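Long-range contacts in proline dehydrogenase (Bradyrhizobium japonicum USDA 110, PDB 3HAZ), which probably oxidises proline to glutamate in two steps, with a flavin-dependent proline dehydrogenase and an NAD-dependent aldehyde dehydrogenase in one chain: residues A[682-687]-A[711-716]; A[653-658]-A[678-683]; A[730-735]-A[756-761]. One frame throughout, in Å; residues are numbered along the deposited sequence.

Contact 1: residues A[682-687]-A[711-716]. With NAD (nicotinamide-adenine-dinucleotide), chain D.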
loop_
_atom_site.group_PDB
_atom_site.type_symbol
_atom_site.label_atom_id
_atom_site.label_comp_id
_atom_site.label_asym_id
_atom_site.label_seq_id
_atom_site.Cartn_x
_atom_site.Cartn_y
_atom_site.Cartn_z
ATOM N N ALA A 682 30.666 -22.401 -32.189
ATOM C CA ALA A 682 31.391 -22.793 -30.983
ATOM C C ALA A 682 32.516 -23.771 -31.300
ATOM O O ALA A 682 32.302 -24.769 -31.992
ATOM C CB ALA A 682 30.429 -23.417 -29.976
ATOM N N LYS A 683 33.713 -23.482 -30.797
ATOM C CA LYS A 683 34.827 -24.420 -30.913
ATOM C C LYS A 683 35.312 -24.832 -29.532
ATOM O O LYS A 683 35.859 -24.016 -28.789
ATOM C CB LYS A 683 35.991 -23.836 -31.720
ATOM C CG LYS A 683 37.021 -24.895 -32.124
ATOM C CD LYS A 683 38.434 -24.348 -32.149
ATOM C CE LYS A 683 39.036 -24.294 -30.758
ATOM N NZ LYS A 683 39.657 -25.589 -30.336
ATOM N N PRO A 684 35.105 -26.109 -29.185
ATOM C CA PRO A 684 35.498 -26.615 -27.867
ATOM C C PRO A 684 36.985 -26.925 -27.835
ATOM O O PRO A 684 37.620 -27.016 -28.886
ATOM C CB PRO A 684 34.705 -27.914 -27.750
ATOM C CG PRO A 684 34.562 -28.391 -29.173
ATOM C CD PRO A 684 34.513 -27.155 -30.039
ATOM N N ALA A 685 37.529 -27.082 -26.635
ATOM C CA ALA A 685 38.907 -27.516 -26.475
ATOM C C ALA A 685 39.115 -28.849 -27.183
ATOM O O ALA A 685 38.240 -29.718 -27.173
ATOM C CB ALA A 685 39.252 -27.639 -25.002
ATOM N N GLU A 686 40.281 -29.004 -27.796
ATOM C CA GLU A 686 40.597 -30.214 -28.534
ATOM C C GLU A 686 40.416 -31.479 -27.690
ATOM O O GLU A 686 40.024 -32.522 -28.214
ATOM C CB GLU A 686 42.024 -30.142 -29.084
ATOM C CG GLU A 686 42.196 -30.859 -30.408
ATOM C CD GLU A 686 43.612 -30.775 -30.940
ATOM O OE1 GLU A 686 44.495 -30.282 -30.206
ATOM O OE2 GLU A 686 43.839 -31.207 -32.092
ATOM N N GLN A 687 40.687 -31.381 -26.389
ATOM C CA GLN A 687 40.602 -32.536 -25.495
ATOM C C GLN A 687 39.175 -33.003 -25.207
ATOM O O GLN A 687 38.960 -34.162 -24.850
ATOM C CB GLN A 687 41.300 -32.253 -24.155
ATOM C CG GLN A 687 42.789 -31.966 -24.254
ATOM C CD GLN A 687 43.095 -30.482 -24.340
ATOM O OE1 GLN A 687 42.260 -29.687 -24.770
ATOM N NE2 GLN A 687 44.304 -30.103 -23.929
ATOM N N LEU A 711 28.719 -26.323 -34.240
ATOM C CA LEU A 711 29.925 -26.796 -33.576
ATOM C C LEU A 711 31.032 -27.033 -34.597
ATOM O O LEU A 711 30.837 -27.753 -35.574
ATOM C CB LEU A 711 29.654 -28.092 -32.820
ATOM C CG LEU A 711 30.792 -28.529 -31.900
ATOM C CD1 LEU A 711 30.778 -27.686 -30.628
ATOM C CD2 LEU A 711 30.680 -30.010 -31.570
ATOM N N VAL A 712 32.187 -26.420 -34.365
ATOM C CA VAL A 712 33.369 -26.669 -35.179
ATOM C C VAL A 712 34.498 -27.150 -34.276
ATOM O O VAL A 712 34.912 -26.437 -33.365
ATOM C CB VAL A 712 33.825 -25.398 -35.910
ATOM C CG1 VAL A 712 35.165 -25.626 -36.582
ATOM C CG2 VAL A 712 32.777 -24.967 -36.928
ATOM N N THR A 713 34.985 -28.362 -34.520
ATOM C CA THR A 713 36.069 -28.912 -33.710
ATOM C C THR A 713 37.430 -28.776 -34.384
ATOM O O THR A 713 37.527 -28.663 -35.608
ATOM C CB THR A 713 35.837 -30.395 -33.365
ATOM O OG1 THR A 713 35.723 -31.156 -34.576
ATOM C CG2 THR A 713 34.572 -30.556 -32.528
ATOM N N GLY A 714 38.479 -28.796 -33.568
ATOM C CA GLY A 714 39.836 -28.694 -34.064
ATOM C C GLY A 714 40.763 -28.090 -33.030
ATOM O O GLY A 714 40.400 -27.947 -31.860
ATOM N N ASP A 715 41.962 -27.724 -33.468
ATOM C CA ASP A 715 42.967 -27.153 -32.580
ATOM C C ASP A 715 42.876 -25.631 -32.520
ATOM O O ASP A 715 41.863 -25.040 -32.901
ATOM C CB ASP A 715 44.366 -27.573 -33.033
ATOM C CG ASP A 715 44.556 -27.435 -34.531
ATOM O OD1 ASP A 715 43.746 -26.734 -35.177
ATOM O OD2 ASP A 715 45.514 -28.034 -35.064
ATOM N N GLY A 716 43.946 -25.005 -32.040
ATOM C CA GLY A 716 44.008 -23.561 -31.938
ATOM C C GLY A 716 44.063 -22.881 -33.292
ATOM O O GLY A 716 43.845 -21.673 -33.393
HETATM P PA NAD D . 44.128 -22.429 -23.934
HETATM O O1A NAD D . 44.610 -20.872 -24.117
HETATM O O2A NAD D . 45.290 -23.326 -24.049
HETATM O O5B NAD D . 43.028 -22.756 -25.146
HETATM C C5B NAD D . 41.643 -22.787 -24.829
HETATM C C4B NAD D . 40.776 -22.691 -26.094
HETATM O O4B NAD D . 41.249 -21.726 -27.109
HETATM C C3B NAD D . 40.664 -24.026 -26.940
HETATM O O3B NAD D . 39.413 -24.494 -27.341
HETATM C C2B NAD D . 41.783 -23.828 -27.958
HETATM O O2B NAD D . 41.987 -24.783 -28.975
HETATM C C1B NAD D . 41.561 -22.422 -28.312
HETATM N N9A NAD D . 42.750 -21.830 -28.944
HETATM C C8A NAD D . 44.045 -22.204 -28.782
HETATM N N7A NAD D . 44.852 -21.344 -29.583
HETATM C C5A NAD D . 43.997 -20.429 -30.239
HETATM C C6A NAD D . 44.249 -19.389 -31.127
HETATM N N6A NAD D . 45.617 -19.096 -31.523
HETATM N N1A NAD D . 43.222 -18.649 -31.618
HETATM C C2A NAD D . 41.922 -18.931 -31.237
HETATM N N3A NAD D . 41.671 -19.955 -30.364
HETATM C C4A NAD D . 42.713 -20.706 -29.864
HETATM O O3 NAD D . 43.340 -22.636 -22.467
HETATM P PN NAD D . 43.107 -24.179 -21.865
HETATM O O1N NAD D . 44.559 -24.994 -21.881
HETATM O O2N NAD D . 42.118 -24.887 -22.679
HETATM O O5D NAD D . 42.552 -24.095 -20.293
HETATM C C5D NAD D . 43.426 -23.663 -19.260
HETATM C C4D NAD D . 43.412 -22.132 -19.068
HETATM O O4D NAD D . 42.083 -21.459 -19.173
HETATM C C3D NAD D . 44.077 -21.474 -17.782
HETATM O O3D NAD D . 45.114 -20.538 -17.945
HETATM C C2D NAD D . 42.807 -21.057 -17.008
HETATM O O2D NAD D . 42.892 -20.367 -15.776
HETATM C C1D NAD D . 41.956 -20.550 -18.099
HETATM N N1N NAD D . 40.562 -20.553 -17.634
HETATM C C2N NAD D . 40.027 -19.384 -17.061
HETATM C C3N NAD D . 38.649 -19.384 -16.581
HETATM C C7N NAD D . 38.060 -18.103 -15.964
HETATM O O7N NAD D . 36.899 -18.035 -15.771
HETATM N N7N NAD D . 38.902 -16.943 -15.755
HETATM C C4N NAD D . 37.824 -20.613 -16.692
HETATM C C5N NAD D . 38.356 -21.771 -17.264
HETATM C C6N NAD D . 39.752 -21.774 -17.755
HETATM O O HOH W 1 37.772 -29.120 -30.904
#
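Lys683 reaches from the end of strand 679-683 over the loop 711-716 to the adenosine ribose of NAD. Its CB lies 3.3 Å from Val712 O. CG is anti to the backbone N (chi1 -167°), and the chain then bends at each of the next three torsions. CD passes 3.6 Å from Asp715 O. CE lies 3.4 Å from NAD O3B. Lys683 NZ donates to Gly714 O at 2.9 Å, coming from above that carbonyl plane, and likewise to Pro684 O of its own segment. A weak hydrogen bond goes to Asp715 O. On the ligand side Lys683 NZ donates to NAD O2B at 2.8 Å and, weakly, to NAD O3B. The carbonyls would probably stabilise the positive charge of this buried amine.

The two segments leave neighbouring parallel strands of the Rossmann-type NAD-binding domain of the aldehyde dehydrogenase half. Lys683 binds NAD(+) here. Ala682 pairs with Leu711, and Val712 N donates to Ala682 O at 2.9 Å, nearly straight. Past Lys683 and Leu711 the chain leaves the strands for loops. A water bridges them, accepting from Gly714 N and donating to Pro684 O. A CB on Gly714 would press on Thr713 O, so glycine suits its backbone angles. Asp715 is the N-cap of helix 716-724, and its OD1 accepts weakly from Arg717 N and Ile718 N.

Leu711 CD1 meets Pro684 CD at 3.8 Å, the two side chains crossing at about a right angle. Pro684 CG also touches Thr713 CG2. Glu686 OE2 lies 3.8 Å from Asp715 CB, but the two like-charged carboxylates do not touch.

Contact 2: residues A[653-658]-A[678-683]. With NAD (nicotinamide-adenine-dinucleotide), chain D.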
loop_
_atom_site.group_PDB
_atom_site.type_symbol
_atom_site.label_atom_id
_atom_site.label_comp_id
_atom_site.label_asym_id
_atom_site.label_seq_id
_atom_site.Cartn_x
_atom_site.Cartn_y
_atom_site.Cartn_z
ATOM N N PHE A 653 28.452 -14.781 -32.971
ATOM C CA PHE A 653 29.495 -14.899 -31.963
ATOM C C PHE A 653 30.287 -16.177 -32.152
ATOM O O PHE A 653 29.729 -17.239 -32.447
ATOM C CB PHE A 653 28.913 -14.846 -30.549
ATOM C CG PHE A 653 29.124 -13.529 -29.858
ATOM C CD1 PHE A 653 30.191 -13.355 -28.983
ATOM C CD2 PHE A 653 28.265 -12.467 -30.079
ATOM C CE1 PHE A 653 30.390 -12.141 -28.344
ATOM C CE2 PHE A 653 28.455 -11.249 -29.436
ATOM C CZ PHE A 653 29.519 -11.090 -28.565
ATOM N N VAL A 654 31.597 -16.047 -32.003
ATOM C CA VAL A 654 32.493 -17.189 -31.911
ATOM C C VAL A 654 32.722 -17.487 -30.433
ATOM O O VAL A 654 33.150 -16.614 -29.683
ATOM C CB VAL A 654 33.838 -16.877 -32.589
ATOM C CG1 VAL A 654 34.839 -18.011 -32.381
ATOM C CG2 VAL A 654 33.622 -16.599 -34.069
ATOM N N ALA A 655 32.403 -18.709 -30.012
ATOM C CA ALA A 655 32.615 -19.128 -28.632
ATOM C C ALA A 655 33.738 -20.152 -28.560
ATOM O O ALA A 655 33.687 -21.190 -29.222
ATOM C CB ALA A 655 31.338 -19.701 -28.042
ATOM N N ILE A 656 34.753 -19.853 -27.758
ATOM C CA ILE A 656 35.902 -20.736 -27.612
ATOM C C ILE A 656 36.068 -21.100 -26.138
ATOM O O ILE A 656 36.169 -20.220 -25.289
ATOM C CB ILE A 656 37.185 -20.067 -28.136
ATOM C CG1 ILE A 656 37.079 -19.810 -29.642
ATOM C CG2 ILE A 656 38.397 -20.919 -27.812
ATOM C CD1 ILE A 656 38.175 -18.930 -30.190
ATOM N N SER A 657 36.096 -22.396 -25.843
ATOM C CA SER A 657 36.046 -22.869 -24.465
ATOM C C SER A 657 37.214 -23.794 -24.116
ATOM O O SER A 657 37.826 -24.380 -25.009
ATOM C CB SER A 657 34.718 -23.593 -24.226
ATOM O OG SER A 657 34.501 -24.582 -25.219
ATOM N N PRO A 658 37.514 -23.933 -22.806
ATOM C CA PRO A 658 38.621 -24.757 -22.311
ATOM C C PRO A 658 38.183 -26.179 -21.971
ATOM O O PRO A 658 36.993 -26.497 -22.014
ATOM C CB PRO A 658 39.029 -24.049 -21.009
ATOM C CG PRO A 658 37.861 -23.134 -20.643
ATOM C CD PRO A 658 36.795 -23.285 -21.697
ATOM N N ASN A 678 22.173 -13.566 -30.590
ATOM C CA ASN A 678 23.229 -13.877 -31.546
ATOM C C ASN A 678 23.158 -15.320 -32.005
ATOM O O ASN A 678 22.722 -16.194 -31.257
ATOM C CB ASN A 678 24.593 -13.668 -30.900
ATOM C CG ASN A 678 24.766 -12.280 -30.346
ATOM O OD1 ASN A 678 25.023 -11.340 -31.093
ATOM N ND2 ASN A 678 24.646 -12.142 -29.019
ATOM N N SER A 679 23.594 -15.578 -33.234
ATOM C CA SER A 679 23.887 -16.948 -33.626
ATOM C C SER A 679 25.305 -17.253 -33.151
ATOM O O SER A 679 26.076 -16.335 -32.847
ATOM C CB SER A 679 23.742 -17.145 -35.139
ATOM O OG SER A 679 24.617 -16.294 -35.852
ATOM N N VAL A 680 25.649 -18.530 -33.063
ATOM C CA VAL A 680 26.933 -18.907 -32.496
ATOM C C VAL A 680 27.658 -19.995 -33.285
ATOM O O VAL A 680 27.052 -20.974 -33.728
ATOM C CB VAL A 680 26.768 -19.373 -31.031
ATOM C CG1 VAL A 680 28.116 -19.712 -30.420
ATOM C CG2 VAL A 680 26.063 -18.301 -30.213
ATOM N N VAL A 681 28.958 -19.796 -33.473
ATOM C CA VAL A 681 29.847 -20.873 -33.883
ATOM C C VAL A 681 30.758 -21.178 -32.698
ATOM O O VAL A 681 31.512 -20.314 -32.242
ATOM C CB VAL A 681 30.679 -20.506 -35.130
ATOM C CG1 VAL A 681 31.675 -21.616 -35.447
ATOM C CG2 VAL A 681 29.761 -20.253 -36.328
ATOM N N ALA A 682 30.666 -22.401 -32.189
ATOM C CA ALA A 682 31.391 -22.793 -30.983
ATOM C C ALA A 682 32.516 -23.771 -31.300
ATOM O O ALA A 682 32.302 -24.769 -31.992
ATOM C CB ALA A 682 30.429 -23.417 -29.976
ATOM N N LYS A 683 33.713 -23.482 -30.797
ATOM C CA LYS A 683 34.827 -24.420 -30.913
ATOM C C LYS A 683 35.312 -24.832 -29.532
ATOM O O LYS A 683 35.859 -24.016 -28.789
ATOM C CB LYS A 683 35.991 -23.836 -31.720
ATOM C CG LYS A 683 37.021 -24.895 -32.124
ATOM C CD LYS A 683 38.434 -24.348 -32.149
ATOM C CE LYS A 683 39.036 -24.294 -30.758
ATOM N NZ LYS A 683 39.657 -25.589 -30.336
HETATM P PA NAD D . 44.128 -22.429 -23.934
HETATM O O1A NAD D . 44.610 -20.872 -24.117
HETATM O O2A NAD D . 45.290 -23.326 -24.049
HETATM O O5B NAD D . 43.028 -22.756 -25.146
HETATM C C5B NAD D . 41.643 -22.787 -24.829
HETATM C C4B NAD D . 40.776 -22.691 -26.094
HETATM O O4B NAD D . 41.249 -21.726 -27.109
HETATM C C3B NAD D . 40.664 -24.026 -26.940
HETATM O O3B NAD D . 39.413 -24.494 -27.341
HETATM C C2B NAD D . 41.783 -23.828 -27.958
HETATM O O2B NAD D . 41.987 -24.783 -28.975
HETATM C C1B NAD D . 41.561 -22.422 -28.312
HETATM N N9A NAD D . 42.750 -21.830 -28.944
HETATM C C8A NAD D . 44.045 -22.204 -28.782
HETATM N N7A NAD D . 44.852 -21.344 -29.583
HETATM C C5A NAD D . 43.997 -20.429 -30.239
HETATM C C6A NAD D . 44.249 -19.389 -31.127
HETATM N N6A NAD D . 45.617 -19.096 -31.523
HETATM N N1A NAD D . 43.222 -18.649 -31.618
HETATM C C2A NAD D . 41.922 -18.931 -31.237
HETATM N N3A NAD D . 41.671 -19.955 -30.364
HETATM C C4A NAD D . 42.713 -20.706 -29.864
HETATM O O3 NAD D . 43.340 -22.636 -22.467
HETATM P PN NAD D . 43.107 -24.179 -21.865
HETATM O O1N NAD D . 44.559 -24.994 -21.881
HETATM O O2N NAD D . 42.118 -24.887 -22.679
HETATM O O5D NAD D . 42.552 -24.095 -20.293
HETATM C C5D NAD D . 43.426 -23.663 -19.260
HETATM C C4D NAD D . 43.412 -22.132 -19.068
HETATM O O4D NAD D . 42.083 -21.459 -19.173
HETATM C C3D NAD D . 44.077 -21.474 -17.782
HETATM O O3D NAD D . 45.114 -20.538 -17.945
HETATM C C2D NAD D . 42.807 -21.057 -17.008
HETATM O O2D NAD D . 42.892 -20.367 -15.776
HETATM C C1D NAD D . 41.956 -20.550 -18.099
HETATM N N1N NAD D . 40.562 -20.553 -17.634
HETATM C C2N NAD D . 40.027 -19.384 -17.061
HETATM C C3N NAD D . 38.649 -19.384 -16.581
HETATM C C7N NAD D . 38.060 -18.103 -15.964
HETATM O O7N NAD D . 36.899 -18.035 -15.771
HETATM N N7N NAD D . 38.902 -16.943 -15.755
HETATM C C4N NAD D . 37.824 -20.613 -16.692
HETATM C C5N NAD D . 38.356 -21.771 -17.264
HETATM C C6N NAD D . 39.752 -21.774 -17.755
#
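Asn678 has CG anti to its carbonyl carbon (chi1 -56°), which carries the amide to the ring of Phe653. The ring and amide planes are 65° apart, and Asn678 CG lies 3.5 Å from Phe653 CD2. The polar ends of the amide are held by other residues: OD1 accepts from Arg650 N and Gly651 N, and ND2 donates to Phe977 O and Ala673 O. Val680 has CG1 anti to its backbone N (chi1 -178°), and this methyl, Val680 CG1, meets Ala655 CB at 4.0 Å.

The backbones pair as parallel strands. Phe653 N donates to Ser679 O at 2.8 Å, and Val681 N donates back to Phe653 O. Ala655 N then donates to Val681 O, and Lys683 N to Ala655 O at 2.8 Å. The hydrogen bond from Ser657 N to Lys683 O is weak, at 3.4 Å. Beyond it, NAD O3B donates to Ser657 O at 2.8 Å. Ile656 CD1 lies 3.6 Å from NAD N3A of the adenine.

This is a right-handed beta-alpha-beta crossover of the Rossmann type, with helix 664-675 as its connection. That helix packs on Val680 and Ser657. Helix 716-724 covers the face with Val654, Ile656, Val681 and Lys683, and strand 730-734 borders strand 641-656.

Contact 3: residues A[730-735]-A[756-761]. With NAD (nicotinamide-adenine-dinucleotide), chain D.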
loop_
_atom_site.group_PDB
_atom_site.type_symbol
_atom_site.label_atom_id
_atom_site.label_comp_id
_atom_site.label_asym_id
_atom_site.label_seq_id
_atom_site.Cartn_x
_atom_site.Cartn_y
_atom_site.Cartn_z
ATOM N N GLY A 730 31.686 -10.816 -32.719
ATOM C CA GLY A 730 32.274 -10.825 -31.395
ATOM C C GLY A 730 32.802 -12.185 -31.010
ATOM O O GLY A 730 32.490 -13.198 -31.653
ATOM N N VAL A 731 33.610 -12.200 -29.954
ATOM C CA VAL A 731 34.255 -13.411 -29.481
ATOM C C VAL A 731 34.149 -13.531 -27.956
ATOM O O VAL A 731 34.487 -12.605 -27.215
ATOM C CB VAL A 731 35.736 -13.450 -29.904
ATOM C CG1 VAL A 731 36.457 -14.628 -29.256
ATOM C CG2 VAL A 731 35.852 -13.509 -31.432
ATOM N N VAL A 732 33.649 -14.672 -27.500
ATOM C CA VAL A 732 33.642 -14.985 -26.077
ATOM C C VAL A 732 34.631 -16.131 -25.861
ATOM O O VAL A 732 34.473 -17.219 -26.421
ATOM C CB VAL A 732 32.219 -15.332 -25.571
ATOM C CG1 VAL A 732 31.617 -16.457 -26.395
ATOM C CG2 VAL A 732 32.226 -15.680 -24.072
ATOM N N PHE A 733 35.671 -15.861 -25.075
ATOM C CA PHE A 733 36.791 -16.785 -24.917
ATOM C C PHE A 733 37.120 -17.083 -23.458
ATOM O O PHE A 733 37.134 -16.189 -22.611
ATOM C CB PHE A 733 38.028 -16.200 -25.602
ATOM C CG PHE A 733 39.297 -16.934 -25.300
ATOM C CD1 PHE A 733 39.663 -18.044 -26.042
ATOM C CD2 PHE A 733 40.132 -16.511 -24.278
ATOM C CE1 PHE A 733 40.834 -18.722 -25.765
ATOM C CE2 PHE A 733 41.303 -17.184 -24.000
ATOM C CZ PHE A 733 41.657 -18.290 -24.747
ATOM N N THR A 734 37.390 -18.347 -23.168
ATOM C CA THR A 734 37.948 -18.703 -21.872
ATOM C C THR A 734 39.126 -19.631 -22.087
ATOM O O THR A 734 38.989 -20.690 -22.704
ATOM C CB THR A 734 36.917 -19.378 -20.957
ATOM O OG1 THR A 734 35.834 -18.477 -20.715
ATOM C CG2 THR A 734 37.559 -19.734 -19.636
ATOM N N GLY A 735 40.288 -19.226 -21.591
ATOM C CA GLY A 735 41.507 -19.981 -21.828
ATOM C C GLY A 735 42.744 -19.249 -21.350
ATOM O O GLY A 735 42.678 -18.431 -20.427
ATOM N N PRO A 756 33.384 -6.815 -29.781
ATOM C CA PRO A 756 33.697 -7.083 -28.373
ATOM C C PRO A 756 34.512 -8.362 -28.200
ATOM O O PRO A 756 34.264 -9.359 -28.882
ATOM C CB PRO A 756 32.313 -7.266 -27.731
ATOM C CG PRO A 756 31.316 -6.732 -28.741
ATOM C CD PRO A 756 31.947 -6.951 -30.073
ATOM N N LEU A 757 35.484 -8.327 -27.298
ATOM C CA LEU A 757 36.157 -9.544 -26.869
ATOM C C LEU A 757 35.936 -9.727 -25.374
ATOM O O LEU A 757 36.348 -8.893 -24.569
ATOM C CB LEU A 757 37.660 -9.499 -27.180
ATOM C CG LEU A 757 38.527 -10.600 -26.549
ATOM C CD1 LEU A 757 38.028 -11.983 -26.935
ATOM C CD2 LEU A 757 39.998 -10.453 -26.940
ATOM N N ILE A 758 35.265 -10.811 -25.009
ATOM C CA ILE A 758 35.149 -11.198 -23.610
ATOM C C ILE A 758 36.135 -12.324 -23.396
ATOM O O ILE A 758 35.999 -13.392 -23.997
ATOM C CB ILE A 758 33.739 -11.709 -23.273
ATOM C CG1 ILE A 758 32.712 -10.593 -23.452
ATOM C CG2 ILE A 758 33.690 -12.258 -21.853
ATOM C CD1 ILE A 758 31.280 -11.076 -23.352
ATOM N N ALA A 759 37.138 -12.079 -22.556
ATOM C CA ALA A 759 38.209 -13.039 -22.368
ATOM C C ALA A 759 38.480 -13.267 -20.889
ATOM O O ALA A 759 38.867 -12.352 -20.157
ATOM C CB ALA A 759 39.480 -12.579 -23.088
ATOM N N GLU A 760 38.262 -14.501 -20.457
ATOM C CA GLU A 760 38.497 -14.875 -19.076
ATOM C C GLU A 760 39.696 -15.797 -19.079
ATOM O O GLU A 760 39.703 -16.826 -19.755
ATOM C CB GLU A 760 37.257 -15.553 -18.491
ATOM C CG GLU A 760 35.968 -14.766 -18.747
ATOM C CD GLU A 760 35.958 -13.398 -18.065
ATOM O OE1 GLU A 760 35.824 -13.353 -16.823
ATOM O OE2 GLU A 760 36.076 -12.369 -18.770
ATOM N N THR A 761 40.730 -15.400 -18.351
ATOM C CA THR A 761 42.006 -16.083 -18.438
ATOM C C THR A 761 42.482 -16.511 -17.044
ATOM O O THR A 761 41.697 -16.534 -16.095
ATOM C CB THR A 761 43.040 -15.218 -19.203
ATOM O OG1 THR A 761 42.988 -13.870 -18.724
ATOM C CG2 THR A 761 42.704 -15.199 -20.695
HETATM P PA NAD D . 44.128 -22.429 -23.934
HETATM O O1A NAD D . 44.610 -20.872 -24.117
HETATM O O2A NAD D . 45.290 -23.326 -24.049
HETATM O O5B NAD D . 43.028 -22.756 -25.146
HETATM C C5B NAD D . 41.643 -22.787 -24.829
HETATM C C4B NAD D . 40.776 -22.691 -26.094
HETATM O O4B NAD D . 41.249 -21.726 -27.109
HETATM C C3B NAD D . 40.664 -24.026 -26.940
HETATM O O3B NAD D . 39.413 -24.494 -27.341
HETATM C C2B NAD D . 41.783 -23.828 -27.958
HETATM O O2B NAD D . 41.987 -24.783 -28.975
HETATM C C1B NAD D . 41.561 -22.422 -28.312
HETATM N N9A NAD D . 42.750 -21.830 -28.944
HETATM C C8A NAD D . 44.045 -22.204 -28.782
HETATM N N7A NAD D . 44.852 -21.344 -29.583
HETATM C C5A NAD D . 43.997 -20.429 -30.239
HETATM C C6A NAD D . 44.249 -19.389 -31.127
HETATM N N6A NAD D . 45.617 -19.096 -31.523
HETATM N N1A NAD D . 43.222 -18.649 -31.618
HETATM C C2A NAD D . 41.922 -18.931 -31.237
HETATM N N3A NAD D . 41.671 -19.955 -30.364
HETATM C C4A NAD D . 42.713 -20.706 -29.864
HETATM O O3 NAD D . 43.340 -22.636 -22.467
HETATM P PN NAD D . 43.107 -24.179 -21.865
HETATM O O1N NAD D . 44.559 -24.994 -21.881
HETATM O O2N NAD D . 42.118 -24.887 -22.679
HETATM O O5D NAD D . 42.552 -24.095 -20.293
HETATM C C5D NAD D . 43.426 -23.663 -19.260
HETATM C C4D NAD D . 43.412 -22.132 -19.068
HETATM O O4D NAD D . 42.083 -21.459 -19.173
HETATM C C3D NAD D . 44.077 -21.474 -17.782
HETATM O O3D NAD D . 45.114 -20.538 -17.945
HETATM C C2D NAD D . 42.807 -21.057 -17.008
HETATM O O2D NAD D . 42.892 -20.367 -15.776
HETATM C C1D NAD D . 41.956 -20.550 -18.099
HETATM N N1N NAD D . 40.562 -20.553 -17.634
HETATM C C2N NAD D . 40.027 -19.384 -17.061
HETATM C C3N NAD D . 38.649 -19.384 -16.581
HETATM C C7N NAD D . 38.060 -18.103 -15.964
HETATM O O7N NAD D . 36.899 -18.035 -15.771
HETATM N N7N NAD D . 38.902 -16.943 -15.755
HETATM C C4N NAD D . 37.824 -20.613 -16.692
HETATM C C5N NAD D . 38.356 -21.771 -17.264
HETATM C C6N NAD D . 39.752 -21.774 -17.755
#
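Phe733 and Ala759 sit side by side on neighbouring parallel strands, where five backbone hydrogen bonds join the segments. Val731 N donates to Pro756 O, and Ile758 N to Val731 O. Phe733 N to Ile758 O is the shortest, at 2.7 Å. Glu760 N donates to Phe733 O, and Gly735 N closes the series on Glu760 O at 3.1 Å.

The face with Val731, Phe733, Leu757 and Ala759 is apolar. Val731 CG1 meets Leu757 CD1 at 3.9 Å, the side chains lying alongside and pointing the same way. Phe733 has CG anti to its backbone N (chi1 170°), which lays the ring edge between Ala759 and the adenosine ribose. Phe733 CD2 touches Ala759 CB at 4.2 Å, and CE2 meets Thr761 CG2. Phe733 CE1 lies 3.3 Å from NAD O4B, also at the ring edge. An alanine here would probably open a gap between the ribose, Ala759 and Thr761, and leave that part of the cofactor less firmly placed. On the other face Val732 packs on Ile758. Thr734 OG1 lies near Glu760 CB and is hydrogen-bonded to Gln669 OE1.

One hydrogen bond joins this contact to the cofactor. NAD N7N, the carboxamide nitrogen, donates to Thr761 O at 2.8 Å. Glu760 CB packs 3.5 Å from the same NAD N7N, while OE2 accepts weakly from Gly965 N.

Glu760 is a predicted active-site residue. The bond at Thr761 O would help fix the rotation of the carboxamide, consistent with a nicotinamide ring set beside the predicted catalytic machinery.

In the fold
All three contacts are built on one sheet and line one NAD molecule from its adenosine to its nicotinamide. Contacts 1 and 2 share Ala682 and Lys683 on strand 679-683, and their centres lie about 10 Å apart. Contact 2 meets contact 3 where strands 641-656 and 730-734 are neighbours; Val654 O and Val732 N are 3.0 Å apart, a probable hydrogen bond. Those centres are also about 10 Å apart. Contacts 1 and 3 do not touch: their centres are about 15 Å apart and their nearest atoms about 7 Å. Contacts 1 and 2 bind the hydroxyls of the adenosine ribose; contact 3 touches the same ribose through Phe733, runs on to the carboxamide and carries the predicted active-site Glu760.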